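Paenibacillus xanthan lyase (Paenibacillus, PDB 6F2P) cleaves the polysaccharide xanthan as a lyase, with an alpha-helical domain and beta-sandwich domains like those of polysaccharide lyase family 8. Local coordinates at residues 513-525 and 593-605. Residues are numbered along the deposited sequence; the frame is centred on the assembly and turned at random.
Sequences ENRKLNSSGNNAL and TLHTRNFMTLWFD
Arg515 and Met600 face each other as a hydrogen-bonded pair where strands 508-516 and 595-607 run antiparallel in the super-sandwich domain of this family 8 lyase; Arg515 N donates to Met600 O and Met600 N donates to Arg515 O, each at 2.8 Å. The backbone pairing of 513-525 continues with Leu517 N donating to Asn598 O at 2.7 Å. The side chain of Asn598 ties the following turn to the strand, while those of Asn518, Asn522 and Asn523 brace it from within. Its CB packs against Gly521 CA at 3.6 Å, where the positive phi of 72° favours glycine, and its CG lies against the same CA at 3.8 Å. With CG anti to the carbonyl carbon (chi1 -54°), the amide reaches the turn, where ND2 donates to Asn518 O at 3.1 Å, nearly straight and in the amide plane, and more weakly to Ser519 O. Were this asparagine replaced by alanine, those two carbonyls would probably lose their side-chain donor, leaving the turn less firmly tied to the strand. Nearby, Leu517 CD2 meets Met600 CB, and the flexible thioether chain, bent twice, brings CE to Leu525 CD2 at 4.0 Å, linking the strand to the chain beyond the turn. On the sheet face opposite Met600, Lys516 sends NZ to Asn423 O, while its aliphatic CG lies over the Phe599 ring in a CH-pi contact, 4.2 Å from the centroid and offset toward the rim.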
loop_
_atom_site.group_PDB
_atom_site.type_symbol
_atom_site.label_atom_id
_atom_site.label_comp_id
_atom_site.label_asym_id
_atom_site.label_seq_id
_atom_site.Cartn_x
_atom_site.Cartn_y
_atom_site.Cartn_z
ATOM N N GLU A 513 -19.120 -11.220 12.069
ATOM C CA GLU A 513 -19.680 -12.044 11.011
ATOM C C GLU A 513 -21.017 -11.476 10.548
ATOM O O GLU A 513 -21.719 -10.804 11.309
ATOM C CB GLU A 513 -19.839 -13.478 11.516
ATOM C CG GLU A 513 -20.285 -14.483 10.481
ATOM C CD GLU A 513 -19.482 -14.412 9.191
ATOM O OE1 GLU A 513 -18.511 -15.183 9.048
ATOM O OE2 GLU A 513 -19.833 -13.599 8.306
ATOM N N ASN A 514 -21.343 -11.713 9.282
ATOM C CA ASN A 514 -22.687 -11.484 8.777
ATOM C C ASN A 514 -22.880 -12.406 7.589
ATOM O O ASN A 514 -22.821 -11.973 6.449
ATOM C CB ASN A 514 -22.910 -10.019 8.386
ATOM C CG ASN A 514 -24.386 -9.664 8.307
ATOM O OD1 ASN A 514 -25.236 -10.549 8.226
ATOM N ND2 ASN A 514 -24.700 -8.376 8.340
ATOM N N ARG A 515 -23.087 -13.689 7.865
ATOM C CA ARG A 515 -23.007 -14.715 6.833
ATOM C C ARG A 515 -24.368 -15.062 6.277
ATOM O O ARG A 515 -25.323 -15.217 7.032
ATOM C CB ARG A 515 -22.394 -15.989 7.418
ATOM C CG ARG A 515 -21.923 -17.001 6.382
ATOM C CD ARG A 515 -20.579 -16.579 5.811
ATOM N NE ARG A 515 -20.063 -17.531 4.832
ATOM C CZ ARG A 515 -19.009 -17.289 4.059
ATOM N NH1 ARG A 515 -18.378 -16.130 4.163
ATOM N NH2 ARG A 515 -18.594 -18.195 3.181
ATOM N N LYS A 516 -24.454 -15.213 4.958
ATOM C CA LYS A 516 -25.691 -15.682 4.348
ATOM C C LYS A 516 -25.814 -17.185 4.533
ATOM O O LYS A 516 -24.845 -17.919 4.346
ATOM C CB LYS A 516 -25.750 -15.333 2.864
ATOM C CG LYS A 516 -27.160 -15.355 2.313
ATOM C CD LYS A 516 -27.182 -15.779 0.875
ATOM C CE LYS A 516 -26.353 -14.860 0.028
ATOM N NZ LYS A 516 -26.104 -15.487 -1.289
ATOM N N LEU A 517 -27.012 -17.638 4.886
ATOM C CA LEU A 517 -27.234 -19.035 5.241
ATOM C C LEU A 517 -27.934 -19.803 4.124
ATOM O O LEU A 517 -28.209 -19.246 3.060
ATOM C CB LEU A 517 -28.039 -19.117 6.540
ATOM C CG LEU A 517 -27.426 -18.275 7.664
ATOM C CD1 LEU A 517 -28.211 -18.398 8.959
ATOM C CD2 LEU A 517 -25.972 -18.682 7.877
ATOM N N ASN A 518 -28.214 -21.082 4.363
ATOM C CA ASN A 518 -28.987 -21.864 3.412
ATOM C C ASN A 518 -30.429 -21.359 3.353
ATOM O O ASN A 518 -30.794 -20.428 4.080
ATOM C CB ASN A 518 -28.916 -23.363 3.720
ATOM C CG ASN A 518 -29.443 -23.713 5.101
ATOM O OD1 ASN A 518 -30.341 -23.057 5.640
ATOM N ND2 ASN A 518 -28.890 -24.769 5.677
ATOM N N SER A 519 -31.250 -21.968 2.503
ATOM C CA SER A 519 -32.588 -21.431 2.238
ATOM C C SER A 519 -33.500 -21.530 3.458
ATOM O O SER A 519 -34.445 -20.758 3.589
ATOM C CB SER A 519 -33.228 -22.094 1.019
ATOM O OG SER A 519 -33.422 -23.475 1.249
ATOM N N SER A 520 -33.205 -22.469 4.353
ATOM C CA SER A 520 -33.922 -22.568 5.624
ATOM C C SER A 520 -33.424 -21.518 6.614
ATOM O O SER A 520 -34.187 -21.023 7.449
ATOM C CB SER A 520 -33.717 -23.946 6.241
ATOM O OG SER A 520 -33.845 -24.954 5.260
ATOM N N GLY A 521 -32.139 -21.189 6.517
ATOM C CA GLY A 521 -31.494 -20.359 7.514
ATOM C C GLY A 521 -31.290 -21.136 8.805
ATOM O O GLY A 521 -31.386 -20.574 9.900
ATOM N N ASN A 522 -30.996 -22.430 8.684
ATOM C CA ASN A 522 -30.889 -23.281 9.862
ATOM C C ASN A 522 -29.493 -23.820 10.147
ATOM O O ASN A 522 -29.352 -24.769 10.912
ATOM C CB ASN A 522 -31.866 -24.452 9.762
ATOM C CG ASN A 522 -31.416 -25.513 8.767
ATOM O OD1 ASN A 522 -30.369 -25.401 8.128
ATOM N ND2 ASN A 522 -32.207 -26.565 8.648
ATOM N N ASN A 523 -28.481 -23.254 9.499
ATOM C CA ASN A 523 -27.104 -23.705 9.684
ATOM C C ASN A 523 -26.782 -23.765 11.163
ATOM O O ASN A 523 -27.033 -22.797 11.886
ATOM C CB ASN A 523 -26.132 -22.768 8.972
ATOM C CG ASN A 523 -26.366 -22.718 7.484
ATOM O OD1 ASN A 523 -27.410 -22.252 7.028
ATOM N ND2 ASN A 523 -25.398 -23.206 6.712
ATOM N N ALA A 524 -26.269 -24.903 11.626
ATOM C CA ALA A 524 -26.083 -25.074 13.062
ATOM C C ALA A 524 -25.094 -24.046 13.623
ATOM O O ALA A 524 -24.014 -23.821 13.056
ATOM C CB ALA A 524 -25.653 -26.477 13.387
ATOM N N LEU A 525 -25.498 -23.390 14.707
ATOM C CA LEU A 525 -24.622 -22.466 15.412
ATOM C C LEU A 525 -24.284 -23.057 16.764
ATOM O O LEU A 525 -25.122 -23.075 17.660
ATOM C CB LEU A 525 -25.276 -21.100 15.591
ATOM C CG LEU A 525 -24.391 -20.070 16.314
ATOM C CD1 LEU A 525 -23.401 -19.386 15.368
ATOM C CD2 LEU A 525 -25.219 -19.022 17.036
ATOM N N THR A 593 -37.708 -5.847 -7.808
ATOM C CA THR A 593 -38.081 -7.186 -7.361
ATOM C C THR A 593 -37.510 -7.498 -5.980
ATOM O O THR A 593 -36.312 -7.335 -5.728
ATOM C CB THR A 593 -37.622 -8.266 -8.341
ATOM O OG1 THR A 593 -38.221 -8.036 -9.625
ATOM C CG2 THR A 593 -38.027 -9.642 -7.829
ATOM N N LEU A 594 -38.386 -7.933 -5.086
ATOM C CA LEU A 594 -38.022 -8.225 -3.708
ATOM C C LEU A 594 -37.376 -9.605 -3.598
ATOM O O LEU A 594 -37.713 -10.522 -4.351
ATOM C CB LEU A 594 -39.270 -8.178 -2.843
ATOM C CG LEU A 594 -39.094 -7.996 -1.342
ATOM C CD1 LEU A 594 -38.890 -6.514 -1.026
ATOM C CD2 LEU A 594 -40.299 -8.576 -0.608
ATOM N N HIS A 595 -36.439 -9.736 -2.662
ATOM C CA HIS A 595 -35.729 -10.988 -2.423
ATOM C C HIS A 595 -35.592 -11.195 -0.929
ATOM O O HIS A 595 -35.443 -10.228 -0.171
ATOM C CB HIS A 595 -34.328 -10.936 -3.022
ATOM C CG HIS A 595 -34.314 -10.690 -4.493
ATOM N ND1 HIS A 595 -34.666 -11.653 -5.410
ATOM C CD2 HIS A 595 -33.994 -9.582 -5.207
ATOM C CE1 HIS A 595 -34.563 -11.152 -6.631
ATOM N NE2 HIS A 595 -34.157 -9.898 -6.531
ATOM N N THR A 596 -35.626 -12.452 -0.502
ATOM C CA THR A 596 -35.490 -12.748 0.911
ATOM C C THR A 596 -34.382 -13.757 1.146
ATOM O O THR A 596 -34.409 -14.865 0.603
ATOM C CB THR A 596 -36.800 -13.257 1.537
ATOM O OG1 THR A 596 -37.835 -12.283 1.350
ATOM C CG2 THR A 596 -36.603 -13.485 3.021
ATOM N N ARG A 597 -33.405 -13.362 1.955
ATOM C CA ARG A 597 -32.275 -14.226 2.277
ATOM C C ARG A 597 -32.033 -14.290 3.783
ATOM O O ARG A 597 -32.400 -13.367 4.521
ATOM C CB ARG A 597 -31.028 -13.738 1.548
ATOM C CG ARG A 597 -31.121 -13.886 0.050
ATOM C CD ARG A 597 -31.305 -15.347 -0.289
ATOM N NE ARG A 597 -31.241 -15.596 -1.722
ATOM C CZ ARG A 597 -32.304 -15.752 -2.504
ATOM N NH1 ARG A 597 -33.529 -15.685 -1.985
ATOM N NH2 ARG A 597 -32.140 -15.980 -3.804
ATOM N N ASN A 598 -31.416 -15.380 4.233
ATOM C CA ASN A 598 -31.169 -15.606 5.661
ATOM C C ASN A 598 -29.734 -15.321 6.075
ATOM O O ASN A 598 -28.797 -15.650 5.349
ATOM C CB ASN A 598 -31.535 -17.037 6.041
ATOM C CG ASN A 598 -32.955 -17.393 5.649
ATOM O OD1 ASN A 598 -33.895 -16.635 5.921
ATOM N ND2 ASN A 598 -33.119 -18.540 4.983
ATOM N N PHE A 599 -29.566 -14.714 7.246
ATOM C CA PHE A 599 -28.243 -14.292 7.700
ATOM C C PHE A 599 -27.958 -14.628 9.163
ATOM O O PHE A 599 -28.845 -14.559 10.017
ATOM C CB PHE A 599 -28.060 -12.784 7.501
ATOM C CG PHE A 599 -27.951 -12.361 6.066
ATOM C CD1 PHE A 599 -29.090 -12.117 5.308
ATOM C CD2 PHE A 599 -26.707 -12.182 5.477
ATOM C CE1 PHE A 599 -28.988 -11.716 3.975
ATOM C CE2 PHE A 599 -26.595 -11.779 4.147
ATOM C CZ PHE A 599 -27.739 -11.548 3.397
ATOM N N MET A 600 -26.705 -14.981 9.436
ATOM C CA MET A 600 -26.196 -15.102 10.797
ATOM C C MET A 600 -25.234 -13.960 11.065
ATOM O O MET A 600 -24.173 -13.875 10.452
ATOM C CB MET A 600 -25.460 -16.427 10.993
ATOM C CG MET A 600 -24.719 -16.507 12.324
ATOM S SD MET A 600 -25.841 -16.337 13.740
ATOM C CE MET A 600 -26.791 -17.846 13.557
ATOM N N THR A 601 -25.604 -13.083 11.986
ATOM C CA THR A 601 -24.806 -11.905 12.285
ATOM C C THR A 601 -24.214 -11.979 13.693
ATOM O O THR A 601 -24.947 -12.150 14.671
ATOM C CB THR A 601 -25.673 -10.649 12.173
ATOM O OG1 THR A 601 -26.435 -10.719 10.968
ATOM C CG2 THR A 601 -24.816 -9.401 12.143
ATOM N N LEU A 602 -22.890 -11.866 13.793
ATOM C CA LEU A 602 -22.207 -11.862 15.086
ATOM C C LEU A 602 -21.436 -10.553 15.230
ATOM O O LEU A 602 -20.767 -10.130 14.286
ATOM C CB LEU A 602 -21.244 -13.046 15.180
ATOM C CG LEU A 602 -21.792 -14.442 14.857
ATOM C CD1 LEU A 602 -20.682 -15.474 14.851
ATOM C CD2 LEU A 602 -22.875 -14.853 15.835
ATOM N N TRP A 603 -21.523 -9.903 16.390
ATOM C CA TRP A 603 -20.785 -8.654 16.581
ATOM C C TRP A 603 -20.466 -8.263 18.031
ATOM O O TRP A 603 -20.949 -8.874 18.980
ATOM C CB TRP A 603 -21.478 -7.498 15.855
ATOM C CG TRP A 603 -22.753 -6.994 16.489
ATOM C CD1 TRP A 603 -22.907 -5.850 17.219
ATOM C CD2 TRP A 603 -24.054 -7.598 16.416
ATOM N NE1 TRP A 603 -24.216 -5.711 17.614
ATOM C CE2 TRP A 603 -24.939 -6.770 17.134
ATOM C CE3 TRP A 603 -24.556 -8.759 15.815
ATOM C CZ2 TRP A 603 -26.297 -7.068 17.268
ATOM C CZ3 TRP A 603 -25.903 -9.055 15.957
ATOM C CH2 TRP A 603 -26.757 -8.209 16.674
ATOM N N PHE A 604 -19.620 -7.248 18.177
ATOM C CA PHE A 604 -19.288 -6.679 19.473
ATOM C C PHE A 604 -19.988 -5.344 19.635
ATOM O O PHE A 604 -20.114 -4.570 18.676
ATOM C CB PHE A 604 -17.784 -6.422 19.598
ATOM C CG PHE A 604 -16.928 -7.649 19.449
ATOM C CD1 PHE A 604 -17.035 -8.703 20.341
ATOM C CD2 PHE A 604 -15.978 -7.726 18.441
ATOM C CE1 PHE A 604 -16.230 -9.825 20.210
ATOM C CE2 PHE A 604 -15.161 -8.848 18.311
ATOM C CZ PHE A 604 -15.292 -9.897 19.194
ATOM N N ASP A 605 -20.420 -5.058 20.857
ATOM C CA ASP A 605 -20.981 -3.757 21.165
ATOM C C ASP A 605 -20.076 -3.059 22.156
ATOM O O ASP A 605 -20.024 -3.436 23.322
ATOM C CB ASP A 605 -22.391 -3.904 21.743
ATOM C CG ASP A 605 -23.096 -2.560 21.942
ATOM O OD1 ASP A 605 -22.426 -1.504 22.106
ATOM O OD2 ASP A 605 -24.344 -2.567 21.940
HETATM O O HOH W 1 -30.740 -17.180 2.462
#